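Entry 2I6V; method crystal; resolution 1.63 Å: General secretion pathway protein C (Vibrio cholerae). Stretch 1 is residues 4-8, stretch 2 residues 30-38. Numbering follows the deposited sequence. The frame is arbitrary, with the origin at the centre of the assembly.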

ATOM      1  N   PHE A   4      -1.499   8.371   4.628  1.00 11.08           N
ATOM      2  CA  PHE A   4      -2.816   8.236   5.260  1.00 11.02           C
ATOM      3  C   PHE A   4      -3.953   8.958   4.535  1.00 10.56           C
ATOM      4  O   PHE A   4      -5.121   8.658   4.775  1.00 11.25           O
ATOM      5  CB  PHE A   4      -2.765   8.663   6.740  1.00 12.59           C
ATOM      6  CG  PHE A   4      -2.430  10.113   6.953  1.00 12.44           C
ATOM      7  CD1 PHE A   4      -3.428  11.082   6.936  1.00 13.81           C
ATOM      8  CD2 PHE A   4      -1.121  10.509   7.207  1.00 14.10           C
ATOM      9  CE1 PHE A   4      -3.117  12.419   7.144  1.00 15.05           C
ATOM     10  CE2 PHE A   4      -0.804  11.840   7.418  1.00 14.94           C
ATOM     11  CZ  PHE A   4      -1.800  12.798   7.382  1.00 14.46           C
ATOM     12  N   GLN A   5      -3.615   9.898   3.657  1.00 10.64           N
ATOM     13  CA  GLN A   5      -4.638  10.575   2.858  1.00  9.59           C
ATOM     14  C   GLN A   5      -5.201   9.624   1.800  1.00  9.58           C
ATOM     15  O   GLN A   5      -6.360   9.763   1.383  1.00 10.22           O
ATOM     16  CB  GLN A   5      -4.061  11.820   2.162  1.00 10.58           C
ATOM     17  CG  GLN A   5      -3.476  12.868   3.101  1.00 11.50           C
ATOM     18  CD  GLN A   5      -4.540  13.640   3.868  1.00 11.29           C
ATOM     19  OE1 GLN A   5      -5.746  13.456   3.660  1.00 11.35           O
ATOM     20  NE2 GLN A   5      -4.089  14.543   4.750  1.00 13.32           N
ATOM     21  N   TYR A   6      -4.374   8.657   1.394  1.00  9.78           N
ATOM     22  CA  TYR A   6      -4.669   7.774   0.257  1.00  9.34           C
ATOM     23  C   TYR A   6      -5.255   6.448   0.700  1.00 11.49           C
ATOM     24  O   TYR A   6      -6.104   5.888   0.017  1.00 12.93           O
ATOM     25  CB  TYR A   6      -3.389   7.465  -0.538  1.00 10.48           C
ATOM     26  CG  TYR A   6      -2.719   8.678  -1.155  1.00  9.31           C
ATOM     27  CD1 TYR A   6      -2.920   8.996  -2.494  1.00 10.92           C
ATOM     28  CD2 TYR A   6      -1.888   9.501  -0.399  1.00 10.91           C
ATOM     29  CE1 TYR A   6      -2.309  10.097  -3.067  1.00 10.64           C
ATOM     30  CE2 TYR A   6      -1.259  10.604  -0.967  1.00 10.45           C
ATOM     31  CZ  TYR A   6      -1.483  10.899  -2.303  1.00 12.45           C
ATOM     32  OH  TYR A   6      -0.868  12.002  -2.870  1.00 13.16           O
ATOM     33  N   VAL A   7      -4.780   5.934   1.834  1.00 10.26           N
ATOM     34  CA  VAL A   7      -5.077   4.557   2.185  1.00 10.24           C
ATOM     35  C   VAL A   7      -4.844   4.289   3.667  1.00  9.42           C
ATOM     36  O   VAL A   7      -4.033   4.966   4.320  1.00 11.10           O
ATOM     37  CB  VAL A   7      -4.219   3.580   1.325  1.00 10.98           C
ATOM     38  CG1 VAL A   7      -2.737   3.664   1.729  1.00 11.26           C
ATOM     39  CG2 VAL A   7      -4.735   2.160   1.461  1.00 12.60           C
ATOM     40  N   ARG A   8      -5.573   3.308   4.194  1.00  9.21           N
ATOM     41  CA  ARG A   8      -5.307   2.776   5.521  1.00 10.34           C
ATOM     42  C   ARG A   8      -4.987   1.297   5.374  1.00 10.95           C
ATOM     43  O   ARG A   8      -5.551   0.616   4.508  1.00 10.94           O
ATOM     44  CB  ARG A   8      -6.496   3.010   6.461  1.00 11.94           C
ATOM     45  CG  ARG A   8      -6.559   4.466   6.925  1.00 14.19           C
ATOM     46  CD  ARG A   8      -7.815   4.835   7.693  1.00 16.82           C
ATOM     47  NE  ARG A   8      -7.897   6.293   7.730  1.00 20.40           N
ATOM     48  CZ  ARG A   8      -8.962   6.997   8.090  1.00 22.32           C
ATOM     49  NH1 ARG A   8      -8.893   8.325   8.073  1.00 20.06           N
ATOM     50  NH2 ARG A   8     -10.075   6.389   8.491  1.00 22.01           N
ATOM     51  N   VAL A  30     -11.300  11.313  -2.597  1.00  9.61           N
ATOM     52  CA  VAL A  30     -10.871  11.665  -3.949  1.00  9.31           C
ATOM     53  C   VAL A  30      -9.604  10.901  -4.311  1.00 10.50           C
ATOM     54  O   VAL A  30      -9.457  10.406  -5.430  1.00  9.60           O
ATOM     55  CB  VAL A  30     -10.642  13.181  -4.101  1.00  9.64           C
ATOM     56  CG1 VAL A  30      -9.953  13.494  -5.444  1.00 10.43           C
ATOM     57  CG2 VAL A  30     -11.978  13.909  -4.005  1.00  9.99           C
ATOM     58  N   LEU A  31      -8.682  10.803  -3.360  1.00  9.23           N
ATOM     59  CA  LEU A  31      -7.438  10.088  -3.620  1.00  9.24           C
ATOM     60  C   LEU A  31      -7.696   8.582  -3.735  1.00 10.11           C
ATOM     61  O   LEU A  31      -7.254   7.937  -4.686  1.00  9.95           O
ATOM     62  CB  LEU A  31      -6.420  10.379  -2.517  1.00  9.57           C
ATOM     63  CG  LEU A  31      -5.953  11.833  -2.420  1.00 10.19           C
ATOM     64  CD1 LEU A  31      -4.931  11.971  -1.301  1.00 11.49           C
ATOM     65  CD2 LEU A  31      -5.376  12.338  -3.741  1.00 10.90           C
ATOM     66  N   PHE A  32      -8.419   8.021  -2.771  1.00  9.53           N
ATOM     67  CA  PHE A  32      -8.688   6.575  -2.762  1.00  9.75           C
ATOM     68  C   PHE A  32      -9.401   6.125  -4.048  1.00 10.65           C
ATOM     69  O   PHE A  32      -9.021   5.129  -4.677  1.00 10.66           O
ATOM     70  CB  PHE A  32      -9.523   6.238  -1.524  1.00 11.64           C
ATOM     71  CG  PHE A  32      -9.701   4.761  -1.266  1.00  9.62           C
ATOM     72  CD1 PHE A  32      -8.661   4.001  -0.722  1.00  9.39           C
ATOM     73  CD2 PHE A  32     -10.911   4.139  -1.535  1.00 10.33           C
ATOM     74  CE1 PHE A  32      -8.836   2.648  -0.467  1.00 10.89           C
ATOM     75  CE2 PHE A  32     -11.091   2.776  -1.290  1.00 11.95           C
ATOM     76  CZ  PHE A  32     -10.052   2.032  -0.761  1.00 12.67           C
ATOM     77  N   GLU A  33     -10.420   6.876  -4.456  1.00  9.10           N
ATOM     78  CA  GLU A  33     -11.172   6.492  -5.645  1.00 10.93           C
ATOM     79  C   GLU A  33     -10.422   6.781  -6.943  1.00 12.05           C
ATOM     80  O   GLU A  33     -10.459   5.969  -7.872  1.00 13.22           O
ATOM     81  CB  GLU A  33     -12.542   7.166  -5.661  1.00 12.58           C
ATOM     82  CG  GLU A  33     -13.418   6.774  -4.459  1.00 16.66           C
ATOM     83  CD  GLU A  33     -13.871   5.312  -4.493  1.00 19.07           C
ATOM     84  OE1 GLU A  33     -13.999   4.743  -5.601  1.00 24.74           O
ATOM     85  OE2 GLU A  33     -14.107   4.745  -3.411  1.00 23.16           O
ATOM     86  N   SER A  34      -9.751   7.926  -7.013  1.00  9.82           N
ATOM     87  CA  SER A  34      -9.057   8.306  -8.255  1.00 10.02           C
ATOM     88  C   SER A  34      -7.906   7.350  -8.596  1.00 11.64           C
ATOM     89  O   SER A  34      -7.578   7.167  -9.768  1.00 11.50           O
ATOM     90  CB  SER A  34      -8.597   9.768  -8.241  1.00 12.57           C
ATOM     91  OG  SER A  34      -7.578  10.014  -7.289  1.00 10.12           O
ATOM     92  N   ILE A  35      -7.319   6.709  -7.585  1.00 10.54           N
ATOM     93  CA  ILE A  35      -6.226   5.760  -7.849  1.00 11.59           C
ATOM     94  C   ILE A  35      -6.731   4.339  -8.073  1.00 10.55           C
ATOM     95  O   ILE A  35      -5.968   3.461  -8.470  1.00 12.86           O
ATOM     96  CB  ILE A  35      -5.120   5.776  -6.749  1.00 10.91           C
ATOM     97  CG1 ILE A  35      -5.657   5.259  -5.419  1.00 11.54           C
ATOM     98  CG2 ILE A  35      -4.494   7.179  -6.560  1.00 11.42           C
ATOM     99  CD1 ILE A  35      -4.625   5.347  -4.312  1.00 11.93           C
ATOM    100  N   GLY A  36      -8.020   4.124  -7.823  1.00 11.30           N
ATOM    101  CA  GLY A  36      -8.670   2.870  -8.167  1.00 11.39           C
ATOM    102  C   GLY A  36      -8.557   1.785  -7.122  1.00 12.21           C
ATOM    103  O   GLY A  36      -8.627   0.606  -7.454  1.00 15.18           O
ATOM    104  N   LEU A  37      -8.389   2.170  -5.863  1.00 11.64           N
ATOM    105  CA  LEU A  37      -8.402   1.175  -4.791  1.00 11.12           C
ATOM    106  C   LEU A  37      -9.828   0.813  -4.409  1.00 11.33           C
ATOM    107  O   LEU A  37     -10.771   1.572  -4.660  1.00 12.04           O
ATOM    108  CB  LEU A  37      -7.666   1.701  -3.556  1.00 11.72           C
ATOM    109  CG  LEU A  37      -6.142   1.707  -3.629  1.00 11.69           C
ATOM    110  CD1 LEU A  37      -5.571   2.376  -2.388  1.00 12.13           C
ATOM    111  CD2 LEU A  37      -5.633   0.276  -3.755  1.00 12.15           C
ATOM    112  N   GLN A  38      -9.983  -0.359  -3.798  1.00 11.71           N
ATOM    113  CA  GLN A  38     -11.267  -0.804  -3.295  1.00 11.75           C
ATOM    114  C   GLN A  38     -11.062  -1.368  -1.902  1.00 11.20           C
ATOM    115  O   GLN A  38     -10.041  -2.011  -1.634  1.00 10.19           O
ATOM    116  CB  GLN A  38     -11.878  -1.859  -4.223  1.00 15.54           C
ATOM    117  CG  GLN A  38     -12.197  -1.298  -5.597  1.00 19.08           C
ATOM    118  CD  GLN A  38     -12.911  -2.291  -6.494  1.00 25.98           C
ATOM    119  OE1 GLN A  38     -13.236  -3.402  -6.075  1.00 25.73           O
ATOM    120  NE2 GLN A  38     -13.151  -1.894  -7.742  1.00 28.30           N
TER

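A single methyl group sits almost squarely over the ring of Tyr-6: CD1 of Leu-31 lies 3.6 Å from the centroid of the six ring carbons of Tyr-6, only 8° off the ring normal, a CH-pi contact close to the ideal geometry. No hydrogen bond joins the two stretches, so this methyl-on-ring contact and the apolar packing around it carry the interface, which buries 311 Å² counted over both sides. Tyr-6 is its centre. The CA-to-CB bond of Tyr-6 points sideways, but with chi1 at -62° (m) the end of the side chain comes nearer to the helix. Leu-31, by contrast, points its CA-to-CB bond toward the first stretch, and its m,t rotamer carries CD1 onto the ring face, where the closest atom pair is Tyr-6 CE1 to Leu-31 CD1 at 3.7 Å. The same methyl also meets the neighbouring side chain, with Gln-5 CB 3.6 Å from Leu-31 CD1, so one leucine branch touches two consecutive residues.

One helical turn further on, Ile-35 approaches the same ring differently. Its CD1 lies at the ring edge, near the ring plane, 4.4 Å from Tyr-6 CD1, a looser contact than that of Leu-31. Tyr-6 OH is hydrogen-bonded elsewhere in the structure, so this buried side chain combines apolar packing around its ring with a satisfied polar end.

The backbones come nearest at Tyr-6 and Phe-32, whose CA atoms are 5.2 Å apart. Here the carbonyl of Tyr-6 meets the edge of an aromatic ring: Tyr-6 O is 3.3 Å from Phe-32 CD1, near the plane of the Phe-32 ring. The edge of an aromatic ring is slightly positive, which suits a carbonyl oxygen in this position. Beyond it, Val-7 CG2 packs against Leu-37 CD1 at 3.9 Å, extending the apolar contact past the helix.

The second stretch turns after its helix through a Schellman motif. Gly-36 has a positive phi of 86°, a conformation that favours glycine, and two backbone bonds reach back into the last turn: Gly-36 N to Glu-33 O at 3.1 Å and Leu-37 N to Phe-32 O at 3.2 Å. After this turn Leu-37 points its CA-to-CB bond toward the first stretch. Away from the contact, Ser-34 OG donates to Val-30 O at 2.7 Å, supplementing the backbone bond from Ser-34 N to the same Val-30 O at 3.0 Å.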